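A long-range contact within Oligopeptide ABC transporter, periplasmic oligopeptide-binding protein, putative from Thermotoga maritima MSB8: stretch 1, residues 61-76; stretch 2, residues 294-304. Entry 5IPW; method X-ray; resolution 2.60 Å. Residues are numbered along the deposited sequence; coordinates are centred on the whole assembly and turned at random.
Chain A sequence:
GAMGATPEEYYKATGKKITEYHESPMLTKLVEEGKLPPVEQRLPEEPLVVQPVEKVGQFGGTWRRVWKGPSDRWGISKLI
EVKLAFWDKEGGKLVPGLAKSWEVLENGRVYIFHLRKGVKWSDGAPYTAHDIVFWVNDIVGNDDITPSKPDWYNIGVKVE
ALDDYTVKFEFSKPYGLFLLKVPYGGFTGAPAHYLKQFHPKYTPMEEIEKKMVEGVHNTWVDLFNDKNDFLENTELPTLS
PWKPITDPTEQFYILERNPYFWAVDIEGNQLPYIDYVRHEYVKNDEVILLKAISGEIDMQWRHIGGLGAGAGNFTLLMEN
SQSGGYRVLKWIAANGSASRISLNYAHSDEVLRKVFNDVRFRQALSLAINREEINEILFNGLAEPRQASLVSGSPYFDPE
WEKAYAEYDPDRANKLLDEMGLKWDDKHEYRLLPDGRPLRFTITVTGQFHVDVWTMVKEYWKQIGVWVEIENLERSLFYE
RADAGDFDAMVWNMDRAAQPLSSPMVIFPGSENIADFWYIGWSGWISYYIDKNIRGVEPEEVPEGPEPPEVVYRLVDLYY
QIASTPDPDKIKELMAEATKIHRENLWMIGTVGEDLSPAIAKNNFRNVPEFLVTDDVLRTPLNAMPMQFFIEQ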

# COMPACT_ATOMS: atom_id res chain seq x y z
N GLY A 61 -26.86 10.90 -8.32
CA GLY A 61 -26.58 9.59 -8.88
C GLY A 61 -26.36 8.48 -7.88
O GLY A 61 -26.14 8.73 -6.68
N THR A 62 -26.43 7.25 -8.37
CA THR A 62 -26.14 6.06 -7.59
C THR A 62 -25.04 5.31 -8.31
O THR A 62 -25.19 4.91 -9.46
CB THR A 62 -27.38 5.15 -7.40
OG1 THR A 62 -28.39 5.85 -6.65
CG2 THR A 62 -27.02 3.89 -6.62
N TRP A 63 -23.95 5.11 -7.59
CA TRP A 63 -22.76 4.48 -8.09
C TRP A 63 -22.90 2.98 -7.86
O TRP A 63 -22.86 2.50 -6.71
CB TRP A 63 -21.55 5.09 -7.36
CG TRP A 63 -20.21 4.45 -7.54
CD1 TRP A 63 -19.86 3.45 -8.40
CD2 TRP A 63 -19.02 4.82 -6.85
NE1 TRP A 63 -18.51 3.16 -8.26
CE2 TRP A 63 -17.98 3.99 -7.32
CE3 TRP A 63 -18.73 5.78 -5.87
CZ2 TRP A 63 -16.68 4.09 -6.84
CZ3 TRP A 63 -17.45 5.88 -5.39
CH2 TRP A 63 -16.43 5.04 -5.88
N ARG A 64 -23.08 2.24 -8.96
CA ARG A 64 -23.28 0.80 -8.92
C ARG A 64 -21.97 0.05 -8.89
O ARG A 64 -21.14 0.20 -9.79
CB ARG A 64 -24.09 0.34 -10.13
CG ARG A 64 -25.47 0.99 -10.22
CD ARG A 64 -26.13 0.69 -11.55
NE ARG A 64 -25.38 1.29 -12.65
CZ ARG A 64 -25.51 0.97 -13.93
NH1 ARG A 64 -26.38 0.05 -14.33
NH2 ARG A 64 -24.76 1.59 -14.83
N ARG A 65 -21.79 -0.76 -7.85
CA ARG A 65 -20.67 -1.69 -7.77
C ARG A 65 -21.18 -3.08 -7.42
O ARG A 65 -22.39 -3.29 -7.23
CB ARG A 65 -19.69 -1.24 -6.69
CG ARG A 65 -19.18 0.18 -6.79
CD ARG A 65 -18.17 0.46 -5.67
NE ARG A 65 -16.79 0.53 -6.17
CZ ARG A 65 -15.75 -0.16 -5.69
NH1 ARG A 65 -15.88 -1.00 -4.68
NH2 ARG A 65 -14.55 0.02 -6.24
N VAL A 66 -20.26 -4.02 -7.31
CA VAL A 66 -20.57 -5.37 -6.84
C VAL A 66 -19.56 -5.82 -5.80
O VAL A 66 -18.37 -5.51 -5.91
CB VAL A 66 -20.61 -6.39 -8.02
CG1 VAL A 66 -21.69 -6.02 -9.01
CG2 VAL A 66 -19.27 -6.47 -8.73
N TRP A 67 -20.02 -6.57 -4.80
CA TRP A 67 -19.12 -7.17 -3.80
C TRP A 67 -19.52 -8.60 -3.40
O TRP A 67 -20.61 -9.09 -3.75
CB TRP A 67 -19.01 -6.27 -2.57
CG TRP A 67 -20.16 -6.34 -1.59
CD1 TRP A 67 -21.47 -6.59 -1.87
CD2 TRP A 67 -20.08 -6.12 -0.18
NE1 TRP A 67 -22.22 -6.55 -0.72
CE2 TRP A 67 -21.39 -6.27 0.34
CE3 TRP A 67 -19.04 -5.82 0.70
CZ2 TRP A 67 -21.68 -6.12 1.69
CZ3 TRP A 67 -19.32 -5.68 2.05
CH2 TRP A 67 -20.63 -5.83 2.53
N LYS A 68 -18.64 -9.25 -2.66
CA LYS A 68 -18.82 -10.63 -2.19
C LYS A 68 -19.39 -10.72 -0.76
O LYS A 68 -19.08 -11.66 -0.02
CB LYS A 68 -17.49 -11.37 -2.28
CG LYS A 68 -17.02 -11.56 -3.71
CD LYS A 68 -15.63 -12.16 -3.77
CE LYS A 68 -15.24 -12.49 -5.20
NZ LYS A 68 -13.81 -12.89 -5.30
N GLY A 69 -20.23 -9.75 -0.38
CA GLY A 69 -20.84 -9.70 0.94
C GLY A 69 -19.89 -9.31 2.06
O GLY A 69 -18.73 -8.95 1.80
N PRO A 70 -20.36 -9.41 3.32
CA PRO A 70 -19.62 -8.99 4.52
C PRO A 70 -18.15 -9.39 4.53
O PRO A 70 -17.31 -8.66 5.07
CB PRO A 70 -20.37 -9.70 5.64
CG PRO A 70 -21.79 -9.73 5.15
CD PRO A 70 -21.71 -9.89 3.66
N SER A 71 -17.84 -10.54 3.95
CA SER A 71 -16.47 -10.99 3.73
C SER A 71 -15.61 -9.95 3.03
O SER A 71 -14.41 -9.84 3.28
CB SER A 71 -16.52 -12.25 2.85
OG SER A 71 -15.24 -12.55 2.32
N ASP A 72 -16.23 -9.19 2.14
CA ASP A 72 -15.54 -8.20 1.31
C ASP A 72 -15.49 -6.82 2.00
O ASP A 72 -15.61 -5.79 1.35
CB ASP A 72 -16.30 -8.10 -0.03
CG ASP A 72 -15.40 -7.84 -1.21
OD1 ASP A 72 -14.17 -7.67 -1.04
OD2 ASP A 72 -15.95 -7.83 -2.33
N ARG A 73 -15.27 -6.84 3.31
CA ARG A 73 -15.33 -5.65 4.17
C ARG A 73 -14.42 -4.52 3.68
O ARG A 73 -14.86 -3.38 3.54
CB ARG A 73 -14.95 -6.07 5.60
CG ARG A 73 -14.77 -4.94 6.61
CD ARG A 73 -14.41 -5.50 7.99
NE ARG A 73 -15.53 -6.21 8.59
CZ ARG A 73 -16.50 -5.65 9.31
NH1 ARG A 73 -16.52 -4.34 9.54
NH2 ARG A 73 -17.47 -6.40 9.81
N TRP A 74 -13.16 -4.86 3.41
CA TRP A 74 -12.12 -3.85 3.17
C TRP A 74 -12.23 -3.12 1.84
O TRP A 74 -11.61 -2.08 1.66
CB TRP A 74 -10.74 -4.47 3.33
CG TRP A 74 -10.58 -5.04 4.67
CD1 TRP A 74 -10.54 -6.35 5.00
CD2 TRP A 74 -10.50 -4.31 5.90
NE1 TRP A 74 -10.41 -6.50 6.36
CE2 TRP A 74 -10.39 -5.26 6.94
CE3 TRP A 74 -10.50 -2.95 6.23
CZ2 TRP A 74 -10.27 -4.89 8.28
CZ3 TRP A 74 -10.38 -2.58 7.56
CH2 TRP A 74 -10.27 -3.55 8.57
N GLY A 75 -13.01 -3.67 0.92
CA GLY A 75 -13.33 -2.97 -0.31
C GLY A 75 -14.19 -1.75 -0.04
O GLY A 75 -14.02 -0.72 -0.68
N ILE A 76 -15.11 -1.88 0.90
CA ILE A 76 -15.95 -0.76 1.31
C ILE A 76 -15.09 0.22 2.09
O ILE A 76 -15.10 1.40 1.81
CB ILE A 76 -17.12 -1.20 2.20
CG1 ILE A 76 -17.99 -2.27 1.52
CG2 ILE A 76 -17.97 -0.01 2.60
CD1 ILE A 76 -18.65 -1.84 0.23
N SER A 294 -20.93 -5.92 -19.32
CA SER A 294 -22.25 -5.48 -19.79
C SER A 294 -22.52 -4.03 -19.45
O SER A 294 -23.61 -3.53 -19.72
CB SER A 294 -23.33 -6.34 -19.14
OG SER A 294 -22.88 -7.67 -18.97
N GLY A 295 -21.55 -3.36 -18.84
CA GLY A 295 -21.71 -1.97 -18.44
C GLY A 295 -22.66 -1.79 -17.28
O GLY A 295 -23.36 -0.77 -17.20
N GLU A 296 -22.70 -2.77 -16.39
CA GLU A 296 -23.56 -2.72 -15.21
C GLU A 296 -22.79 -2.26 -13.97
O GLU A 296 -23.36 -2.18 -12.88
CB GLU A 296 -24.22 -4.07 -14.97
CG GLU A 296 -25.32 -4.40 -15.97
CD GLU A 296 -26.02 -5.72 -15.69
OE1 GLU A 296 -25.50 -6.52 -14.87
OE2 GLU A 296 -27.09 -5.97 -16.28
N ILE A 297 -21.50 -1.98 -14.13
CA ILE A 297 -20.68 -1.43 -13.06
C ILE A 297 -20.21 -0.02 -13.46
O ILE A 297 -19.58 0.15 -14.50
CB ILE A 297 -19.46 -2.32 -12.78
CG1 ILE A 297 -19.93 -3.73 -12.40
CG2 ILE A 297 -18.60 -1.69 -11.69
CD1 ILE A 297 -18.82 -4.66 -11.95
N ASP A 298 -20.52 0.96 -12.63
CA ASP A 298 -20.24 2.36 -12.93
C ASP A 298 -18.76 2.70 -12.79
O ASP A 298 -18.21 3.45 -13.60
CB ASP A 298 -21.08 3.27 -12.05
CG ASP A 298 -22.53 3.30 -12.48
OD1 ASP A 298 -22.77 3.41 -13.71
OD2 ASP A 298 -23.42 3.25 -11.60
N MET A 299 -18.13 2.15 -11.76
CA MET A 299 -16.68 2.20 -11.63
C MET A 299 -16.23 1.22 -10.56
O MET A 299 -16.80 1.18 -9.46
CB MET A 299 -16.18 3.63 -11.35
CG MET A 299 -15.31 3.83 -10.10
SD MET A 299 -13.64 3.21 -10.21
CE MET A 299 -13.37 2.79 -8.52
N GLN A 300 -15.20 0.44 -10.87
CA GLN A 300 -14.66 -0.49 -9.90
C GLN A 300 -13.30 -0.97 -10.33
O GLN A 300 -13.01 -1.08 -11.52
CB GLN A 300 -15.59 -1.70 -9.71
CG GLN A 300 -15.20 -2.58 -8.53
CD GLN A 300 -16.31 -3.52 -8.08
OE1 GLN A 300 -17.50 -3.22 -8.23
NE2 GLN A 300 -15.93 -4.66 -7.52
N TRP A 301 -12.46 -1.21 -9.34
CA TRP A 301 -11.15 -1.79 -9.55
C TRP A 301 -11.03 -3.11 -8.79
O TRP A 301 -10.36 -4.04 -9.25
CB TRP A 301 -10.07 -0.83 -9.06
CG TRP A 301 -8.71 -1.43 -8.98
CD1 TRP A 301 -7.85 -1.65 -10.00
CD2 TRP A 301 -8.05 -1.88 -7.79
NE1 TRP A 301 -6.68 -2.21 -9.53
CE2 TRP A 301 -6.78 -2.37 -8.18
CE3 TRP A 301 -8.41 -1.91 -6.44
CZ2 TRP A 301 -5.87 -2.89 -7.27
CZ3 TRP A 301 -7.49 -2.43 -5.52
CH2 TRP A 301 -6.24 -2.91 -5.94
N ARG A 302 -11.68 -3.18 -7.63
CA ARG A 302 -11.35 -4.18 -6.64
C ARG A 302 -11.17 -5.58 -7.22
O ARG A 302 -10.06 -6.14 -7.19
CB ARG A 302 -12.37 -4.18 -5.51
CG ARG A 302 -11.95 -5.08 -4.36
CD ARG A 302 -12.75 -4.77 -3.11
NE ARG A 302 -12.48 -5.72 -2.04
CZ ARG A 302 -11.36 -5.76 -1.32
NH1 ARG A 302 -10.36 -4.93 -1.56
NH2 ARG A 302 -11.22 -6.66 -0.35
N HIS A 303 -12.23 -6.17 -7.75
CA HIS A 303 -12.09 -7.54 -8.25
C HIS A 303 -11.73 -7.58 -9.71
O HIS A 303 -11.14 -8.55 -10.18
CB HIS A 303 -13.33 -8.34 -7.92
CG HIS A 303 -13.57 -8.42 -6.45
ND1 HIS A 303 -12.64 -8.92 -5.58
CD2 HIS A 303 -14.62 -8.00 -5.70
CE1 HIS A 303 -13.11 -8.84 -4.35
NE2 HIS A 303 -14.31 -8.29 -4.39
N ILE A 304 -12.05 -6.50 -10.42
CA ILE A 304 -11.67 -6.28 -11.81
C ILE A 304 -10.14 -6.36 -12.00
O ILE A 304 -9.66 -6.98 -12.95
CB ILE A 304 -12.14 -4.89 -12.31
CG1 ILE A 304 -13.57 -4.55 -11.88
CG2 ILE A 304 -12.02 -4.79 -13.83
CD1 ILE A 304 -14.59 -5.63 -12.16

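Side chains and backbone both serve as partners here, and the traffic runs both ways: Asp298 and Gln300 serve the first strand, while Trp63, Arg65 and Asp72 serve the second stretch. Asp298 serves Arg64 with side chain and backbone together. Its OD2 accepts from the backbone of Arg64 (N to OD2, 2.8 Å) and also from that residue's side chain (Arg64 NE to Asp298 OD2, 3.0 Å), while OD1 takes Arg64 NH2 at 2.9 Å. The carboxylate therefore meets the edge of the guanidinium with two nearly straight bonds, a bidentate salt bridge, and still serves the strand amide. The backbone closes the loop: Asp298 N donates to Arg64 O at 3.0 Å, so both the amide and the carbonyl of Arg64 are satisfied by a single residue. Over one face of the same guanidinium lies the carbonyl oxygen of Glu296.

Two residues on from Asp298, Gln300 serves Val66, two residues on from Arg64, in a related way with an amide group. Val66 N donates to Gln300 OE1 at 3.0 Å, almost linearly, and Gln300 NE2 returns a bond to Val66 O at 3.0 Å, with a more bent angle of 143°. A carboxamide has an acceptor oxygen beside a donor nitrogen, so it can take the strand N-H and give to the strand C=O. Beside this pair, Val66 CG2 packs against Ile297 CD1 at 3.7 Å.

The carbonyl of Met299 is served by side chains. Trp63 NE1 reaches Met299 O at 2.9 Å in the plane of the indole, satisfying the ring's one donor; Arg65 NE adds a weak bond to Met299 O at 3.4 Å. The Trp63 ring is also used for packing, with CZ2 3.5 Å from Met299 CG. The Arg65 guanidinium lies with one face over Gln300 CG, and its NH1 is bonded elsewhere in the structure.

Farther along, Asp72 gathers a second cluster. OD1 accepts from Arg302 NE at 2.8 Å, the strong part of a salt bridge, and weakly from Arg302 NH2 at 3.2 Å. OD2 accepts from His303 NE2 at 2.7 Å, nearly straight and in the ring plane, and within its own stretch from Lys68 N at 3.1 Å. One carboxylate thus joins two consecutive side chains of the second stretch to the turn that carries it. Lys68 CD covers one face of the imidazole, 4.1 Å from His303 NE2.

Gly75 makes room for this arrangement. Its CA sits over one face of the Arg302 guanidinium, 3.4 Å from Arg302 NE, and an ideal CB there would be 2.4 Å from Arg302 CD, a clash.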